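Local coordinates for protein phosphatase 2C (Toxoplasma gondii, PDB 3D8K), which probably removes phosphate from phosphoserine and phosphothreonine residues of proteins, as a metal-dependent phosphatase of the PP2C family, at residues 40-43 with 44-47; 86-89 with 90-93; 199-202 with 203-207. All coordinates share one frame; numbering follows the deposited sequence.

In the fold
All three contacts are local, two within helices and one round a turn, and they follow one another along a single PPM-type phosphatase fold, in which two antiparallel sheets are accompanied by helices. Interaction 1 closes the connection between strands 35-41 and 48-55. Interaction 2 occupies helix 82-97, its centre about 20 Å from that of interaction 1. Interaction 3 lies on helix 198-206, about 21 Å from interaction 2 and 37 Å from interaction 1 between centres, these two being on opposite sides of the chain's centre. Interactions 2 and 3 each hold a separate sulfate ion, probably from the crystallisation liquor; the one at interaction 2 is shared with a second subunit.

Interaction 1. Residues 40-43 with 44-47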
loop_
_atom_site.group_PDB
_atom_site.type_symbol
_atom_site.label_atom_id
_atom_site.label_comp_id
_atom_site.label_asym_id
_atom_site.label_seq_id
_atom_site.Cartn_x
_atom_site.Cartn_y
_atom_site.Cartn_z
ATOM N N GLY C 40 16.099 14.275 1.247
ATOM C CA GLY C 40 15.351 13.578 2.277
ATOM C C GLY C 40 13.871 13.820 2.039
ATOM O O GLY C 40 13.512 14.752 1.303
HETATM N N MSE C 41 13.014 13.003 2.649
HETATM C CA MSE C 41 11.571 13.140 2.492
HETATM C C MSE C 41 10.838 12.942 3.825
HETATM O O MSE C 41 10.755 11.828 4.340
HETATM C CB MSE C 41 11.071 12.117 1.471
HETATM C CG MSE C 41 9.589 12.196 1.169
HETATM SE SE MSE C 41 9.081 10.716 -0.048
HETATM C CE MSE C 41 7.105 10.935 0.090
ATOM N N LEU C 42 10.323 14.023 4.391
ATOM C CA LEU C 42 9.596 13.943 5.655
ATOM C C LEU C 42 8.352 13.122 5.385
ATOM O O LEU C 42 7.701 13.319 4.351
ATOM C CB LEU C 42 9.161 15.332 6.112
ATOM C CG LEU C 42 10.212 16.434 6.189
ATOM C CD1 LEU C 42 9.516 17.773 6.471
ATOM C CD2 LEU C 42 11.250 16.073 7.257
ATOM N N ARG C 43 7.994 12.218 6.293
ATOM C CA ARG C 43 6.807 11.421 6.043
ATOM C C ARG C 43 5.568 12.287 6.064
ATOM O O ARG C 43 5.526 13.324 6.729
ATOM C CB ARG C 43 6.680 10.261 7.037
ATOM C CG ARG C 43 6.467 10.624 8.485
ATOM C CD ARG C 43 6.584 9.372 9.356
ATOM N NE ARG C 43 7.975 8.982 9.609
ATOM C CZ ARG C 43 8.366 7.758 9.974
ATOM N NH1 ARG C 43 7.480 6.781 10.124
ATOM N NH2 ARG C 43 9.648 7.516 10.212
ATOM N N GLY C 44 4.568 11.865 5.302
ATOM C CA GLY C 44 3.325 12.604 5.222
ATOM C C GLY C 44 3.510 13.914 4.488
ATOM O O GLY C 44 2.734 14.842 4.687
ATOM N N ARG C 45 4.531 13.990 3.637
ATOM C CA ARG C 45 4.809 15.214 2.890
ATOM C C ARG C 45 5.364 15.030 1.471
ATOM O O ARG C 45 6.529 15.331 1.206
ATOM C CB ARG C 45 5.764 16.106 3.693
ATOM C CG ARG C 45 5.110 16.890 4.819
ATOM C CD ARG C 45 6.135 17.752 5.561
ATOM N NE ARG C 45 5.499 18.774 6.394
ATOM C CZ ARG C 45 4.668 18.501 7.390
ATOM N NH1 ARG C 45 4.378 17.242 7.674
ATOM N NH2 ARG C 45 4.121 19.480 8.090
ATOM N N PRO C 46 4.519 14.568 0.533
ATOM C CA PRO C 46 4.960 14.368 -0.853
ATOM C C PRO C 46 5.311 15.731 -1.458
ATOM O O PRO C 46 5.027 16.774 -0.869
ATOM C CB PRO C 46 3.740 13.735 -1.503
ATOM C CG PRO C 46 2.609 14.454 -0.805
ATOM C CD PRO C 46 3.050 14.442 0.642
ATOM N N GLU C 47 5.893 15.734 -2.645
ATOM C CA GLU C 47 6.318 16.991 -3.271
ATOM C C GLU C 47 6.775 18.065 -2.273
ATOM O O GLU C 47 6.346 19.208 -2.311
ATOM C CB GLU C 47 5.260 17.572 -4.238
ATOM C CG GLU C 47 3.920 16.880 -4.283
ATOM C CD GLU C 47 3.066 17.251 -3.108
ATOM O OE1 GLU C 47 1.948 16.702 -2.995
ATOM O OE2 GLU C 47 3.510 18.090 -2.299
#
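Leu42 and Arg45, at the two ends of a type II beta turn, meet through an aliphatic contact. In the backbone, Leu42 O lies 3.3 Å from Arg45 N. Gly44 takes the third position with phi 70°, a positive value that favours glycine and belongs to this turn type.

The non-polar contact is made by the side chains at the two ends of the turn. Leu42 has CG beside its backbone N (chi1 -52°), which carries CD1 to the aliphatic part of Arg45. CD1 meets Arg45 CD at 3.5 Å, and Leu42 CB approaches the same methylene at 3.9 Å. The two side chains pass at a slant, and the Arg45 chain is straight from CG to NE, presenting its CD to the leucine before the guanidinium. Further out, the extended selenomethionine Met41 reaches Pro46, with Met41 CE 4.2 Å from Pro46 CA.

Polar anchors come from outside the turn: Arg43 N is hydrogen-bonded to Asn75 OD1, and Gly44 N to Ser20 OG. The turn lies at the surface between strands 35-41 and 48-55, neighbours in an antiparallel sheet. There Gly40 is bonded through the backbone to Val50 of strand 48-55 and Met41 to Asn22 of strand 22-26, while the side chain of Leu42 packs on Val50 and that of Met41 on Arg49.

Interaction 2. Residues 86-89 with 90-93; sequences TRQF and ERMD. With SO4 (sulfate ion), chain H.
Arg91 starts with CG beside its backbone N (chi1 -58°) and then runs extended to NE, which brings its CD against the Gln88 amide; the glutamine bends back to meet it at chi2 (49°). Gln88 NE2 thus sits 3.4 Å from Arg91 CD, with the amide turned steeply, 78°, to the guanidinium. Arg87, one turn earlier and bent at chi3, brings its CD to 4.2 Å from Arg91 NH2, and a water accepts from Arg91 NH2 and weakly from Arg87 NH1.

The Arg91 guanidinium grips a sulfate edge-on: NH1 donates to O3 at 2.8 Å and NH2 to O1 at 3.2 Å. Arg78 NE of the same chain and Arg156 NE of the second subunit also bind it, so arginines of two subunits surround the ion, which probably comes from the crystallisation liquor.

Regular alpha-helical bonding underlies this, as in Met92 N to Gln88 O at 2.9 Å. Selenomethionine Met92 makes a distant Met-aromatic contact, SE 5.4 Å from the Phe89 ring centroid, above its face. Asp93 is salt-bridged to Lys236. Helix 82-97 packs through Gln88, Arg91 and Met92 on Tyr73 of helix 61-74, and through Phe89 on strand 165-173.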
loop_
_atom_site.group_PDB
_atom_site.type_symbol
_atom_site.label_atom_id
_atom_site.label_comp_id
_atom_site.label_asym_id
_atom_site.label_seq_id
_atom_site.Cartn_x
_atom_site.Cartn_y
_atom_site.Cartn_z
ATOM N N THR C 86 12.345 27.088 13.557
ATOM C CA THR C 86 13.184 27.657 14.604
ATOM C C THR C 86 13.127 26.809 15.872
ATOM O O THR C 86 14.137 26.595 16.540
ATOM C CB THR C 86 12.733 29.094 14.938
ATOM O OG1 THR C 86 13.062 29.960 13.847
ATOM C CG2 THR C 86 13.404 29.593 16.196
ATOM N N ARG C 87 11.932 26.324 16.182
ATOM C CA ARG C 87 11.695 25.517 17.371
ATOM C C ARG C 87 12.478 24.219 17.366
ATOM O O ARG C 87 12.975 23.779 18.397
ATOM C CB ARG C 87 10.208 25.214 17.492
ATOM C CG ARG C 87 9.859 24.329 18.650
ATOM C CD ARG C 87 8.426 23.853 18.546
ATOM N NE ARG C 87 7.476 24.940 18.738
ATOM C CZ ARG C 87 7.305 25.576 19.887
ATOM N NH1 ARG C 87 8.028 25.230 20.946
ATOM N NH2 ARG C 87 6.407 26.550 19.977
ATOM N N GLN C 88 12.594 23.608 16.196
ATOM C CA GLN C 88 13.313 22.350 16.081
ATOM C C GLN C 88 14.814 22.600 16.229
ATOM O O GLN C 88 15.547 21.764 16.775
ATOM C CB GLN C 88 12.995 21.703 14.735
ATOM C CG GLN C 88 12.675 20.224 14.824
ATOM C CD GLN C 88 11.645 19.899 15.896
ATOM O OE1 GLN C 88 10.593 20.531 15.985
ATOM N NE2 GLN C 88 11.940 18.895 16.705
ATOM N N PHE C 89 15.267 23.750 15.741
ATOM C CA PHE C 89 16.675 24.092 15.856
ATOM C C PHE C 89 17.001 24.139 17.335
ATOM O O PHE C 89 18.098 23.773 17.746
ATOM C CB PHE C 89 16.963 25.454 15.227
ATOM C CG PHE C 89 17.433 25.378 13.811
ATOM C CD1 PHE C 89 16.572 24.959 12.796
ATOM C CD2 PHE C 89 18.758 25.693 13.488
ATOM C CE1 PHE C 89 17.020 24.847 11.473
ATOM C CE2 PHE C 89 19.220 25.586 12.168
ATOM C CZ PHE C 89 18.347 25.160 11.158
ATOM N N GLU C 90 16.026 24.581 18.127
ATOM C CA GLU C 90 16.191 24.690 19.567
ATOM C C GLU C 90 16.473 23.318 20.151
ATOM O O GLU C 90 17.508 23.095 20.780
ATOM C CB GLU C 90 14.925 25.280 20.199
ATOM C CG GLU C 90 14.947 25.358 21.737
ATOM C CD GLU C 90 14.539 24.050 22.415
ATOM O OE1 GLU C 90 14.722 23.926 23.645
ATOM O OE2 GLU C 90 14.023 23.148 21.722
ATOM N N ARG C 91 15.541 22.403 19.919
ATOM C CA ARG C 91 15.647 21.042 20.407
ATOM C C ARG C 91 16.954 20.401 19.987
ATOM O O ARG C 91 17.669 19.844 20.811
ATOM C CB ARG C 91 14.478 20.211 19.884
ATOM C CG ARG C 91 13.152 20.776 20.295
ATOM C CD ARG C 91 12.001 19.896 19.919
ATOM N NE ARG C 91 10.779 20.422 20.510
ATOM C CZ ARG C 91 9.576 19.882 20.359
ATOM N NH1 ARG C 91 9.422 18.786 19.628
ATOM N NH2 ARG C 91 8.526 20.445 20.941
HETATM N N MSE C 92 17.261 20.479 18.697
HETATM C CA MSE C 92 18.487 19.894 18.187
HETATM C C MSE C 92 19.681 20.432 18.954
HETATM O O MSE C 92 20.423 19.666 19.561
HETATM C CB MSE C 92 18.653 20.205 16.703
HETATM C CG MSE C 92 17.609 19.575 15.810
HETATM SE SE MSE C 92 17.944 20.050 13.941
HETATM C CE MSE C 92 19.582 18.963 13.812
ATOM N N ASP C 93 19.857 21.749 18.946
ATOM C CA ASP C 93 20.996 22.344 19.636
ATOM C C ASP C 93 20.969 21.927 21.087
ATOM O O ASP C 93 21.999 21.800 21.719
ATOM C CB ASP C 93 20.975 23.872 19.545
ATOM C CG ASP C 93 22.315 24.498 19.943
ATOM O OD1 ASP C 93 22.316 25.493 20.702
ATOM O OD2 ASP C 93 23.366 23.999 19.492
HETATM S S SO4 H . 5.574 18.604 19.326
HETATM O O1 SO4 H . 5.484 19.417 20.545
HETATM O O2 SO4 H . 4.390 18.829 18.494
HETATM O O3 SO4 H . 6.783 18.982 18.587
HETATM O O4 SO4 H . 5.631 17.178 19.670
HETATM O O HOH W 1 9.853 22.808 22.555
#

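Interaction 3. Residues 199-202 with 203-207; sequences KERH and RVQAA. With SO4 (sulfate ion), chain G.
Glu200 and Arg203 form a salt bridge three residues apart, Glu200 OE1 accepting from Arg203 NH2 at 2.7 Å in the guanidinium plane. The donor approaches on the syn side of OE1, 28° out of the carboxylate plane. Glu200 is bent at chi2 and Arg203 at chi3 (63°), and the two chains lie side by side, pointing the same way. Both groups are tied further: Glu200 OE1 to Thr227 OG1, Arg203 NH2 to Thr227 O and Arg203 NH1 to Leu247 O, which fixes the guanidinium in its rotation.

From the next residue, Arg201 NH1 is bonded to His198 ND1 and points at a sulfate whose detailed placement is doubtful; Gln205 NE2, one turn beyond, reaches O1 of that ion weakly. The Glu200-Arg203 pair is an i to i+3 salt bridge within an alpha helix, tying helix 198-206 to the loop that carries Thr227.

Main-chain bonds run beneath, Arg203 N to Lys199 O at 2.8 Å and Val204 N to Glu200 O at 3.0 Å. Arg201 and Gln205 lie side by side, Arg201 CG 3.7 Å from Gln205 NE2, and Ala206 CB is 4.2 Å from His202 ND1. Val204 and Gln205 rest on Phe211 of strand 211-214.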
loop_
_atom_site.group_PDB
_atom_site.type_symbol
_atom_site.label_atom_id
_atom_site.label_comp_id
_atom_site.label_asym_id
_atom_site.label_seq_id
_atom_site.Cartn_x
_atom_site.Cartn_y
_atom_site.Cartn_z
ATOM N N LYS C 199 24.948 43.494 11.430
ATOM C CA LYS C 199 24.002 43.069 12.452
ATOM C C LYS C 199 24.595 42.033 13.412
ATOM O O LYS C 199 24.464 42.165 14.631
ATOM C CB LYS C 199 22.726 42.522 11.805
ATOM C CG LYS C 199 21.890 43.576 11.072
ATOM C CD LYS C 199 20.981 44.374 12.003
ATOM C CE LYS C 199 19.897 43.483 12.614
ATOM N NZ LYS C 199 18.966 44.230 13.514
ATOM N N GLU C 200 25.256 41.016 12.870
ATOM C CA GLU C 200 25.850 39.973 13.697
ATOM C C GLU C 200 26.905 40.505 14.654
ATOM O O GLU C 200 26.837 40.301 15.865
ATOM C CB GLU C 200 26.457 38.896 12.806
ATOM C CG GLU C 200 25.411 38.048 12.142
ATOM C CD GLU C 200 24.542 37.357 13.161
ATOM O OE1 GLU C 200 25.079 36.550 13.938
ATOM O OE2 GLU C 200 23.329 37.625 13.198
ATOM N N ARG C 201 27.892 41.177 14.086
ATOM C CA ARG C 201 28.974 41.768 14.841
ATOM C C ARG C 201 28.349 42.653 15.918
ATOM O O ARG C 201 28.838 42.736 17.042
ATOM C CB ARG C 201 29.820 42.608 13.890
ATOM C CG ARG C 201 31.107 43.152 14.448
ATOM C CD ARG C 201 31.467 44.468 13.748
ATOM N NE ARG C 201 31.292 44.431 12.295
ATOM C CZ ARG C 201 30.425 45.184 11.625
ATOM N NH1 ARG C 201 29.645 46.041 12.269
ATOM N NH2 ARG C 201 30.331 45.077 10.306
ATOM N N HIS C 202 27.255 43.314 15.578
ATOM C CA HIS C 202 26.613 44.176 16.544
ATOM C C HIS C 202 25.958 43.383 17.673
ATOM O O HIS C 202 26.209 43.652 18.850
ATOM C CB HIS C 202 25.578 45.066 15.870
ATOM C CG HIS C 202 25.237 46.271 16.677
ATOM N ND1 HIS C 202 24.640 46.185 17.918
ATOM C CD2 HIS C 202 25.486 47.585 16.468
ATOM C CE1 HIS C 202 24.539 47.393 18.440
ATOM N NE2 HIS C 202 25.046 48.262 17.580
ATOM N N ARG C 203 25.121 42.412 17.317
ATOM C CA ARG C 203 24.458 41.578 18.312
ATOM C C ARG C 203 25.472 41.045 19.310
ATOM O O ARG C 203 25.378 41.303 20.508
ATOM C CB ARG C 203 23.757 40.387 17.646
ATOM C CG ARG C 203 23.227 39.359 18.650
ATOM C CD ARG C 203 22.443 38.248 17.985
ATOM N NE ARG C 203 23.277 37.461 17.085
ATOM C CZ ARG C 203 24.257 36.664 17.493
ATOM N NH1 ARG C 203 24.512 36.549 18.787
ATOM N NH2 ARG C 203 24.990 36.001 16.611
ATOM N N VAL C 204 26.442 40.298 18.799
ATOM C CA VAL C 204 27.481 39.699 19.622
ATOM C C VAL C 204 28.177 40.694 20.539
ATOM O O VAL C 204 28.219 40.498 21.753
ATOM C CB VAL C 204 28.566 39.016 18.755
ATOM C CG1 VAL C 204 29.667 38.485 19.636
ATOM C CG2 VAL C 204 27.954 37.889 17.934
ATOM N N GLN C 205 28.714 41.763 19.961
ATOM C CA GLN C 205 29.448 42.747 20.748
ATOM C C GLN C 205 28.629 43.481 21.796
ATOM O O GLN C 205 29.161 43.963 22.799
ATOM C CB GLN C 205 30.172 43.725 19.814
ATOM C CG GLN C 205 31.496 43.120 19.306
ATOM C CD GLN C 205 32.245 43.980 18.297
ATOM O OE1 GLN C 205 33.428 43.765 18.050
ATOM N NE2 GLN C 205 31.556 44.938 17.703
ATOM N N ALA C 206 27.325 43.545 21.580
ATOM C CA ALA C 206 26.459 44.217 22.527
ATOM C C ALA C 206 26.093 43.208 23.597
ATOM O O ALA C 206 25.609 43.568 24.665
ATOM C CB ALA C 206 25.208 44.726 21.827
ATOM N N ALA C 207 26.329 41.936 23.307
ATOM C CA ALA C 207 26.003 40.884 24.258
ATOM C C ALA C 207 27.166 40.623 25.215
ATOM O O ALA C 207 27.035 39.853 26.165
ATOM C CB ALA C 207 25.629 39.614 23.511
HETATM S S SO4 G . 31.360 47.764 14.820
HETATM O O1 SO4 G . 31.448 47.909 16.278
HETATM O O2 SO4 G . 31.349 49.108 14.201
HETATM O O3 SO4 G . 32.521 47.014 14.332
HETATM O O4 SO4 G . 30.115 47.053 14.488
#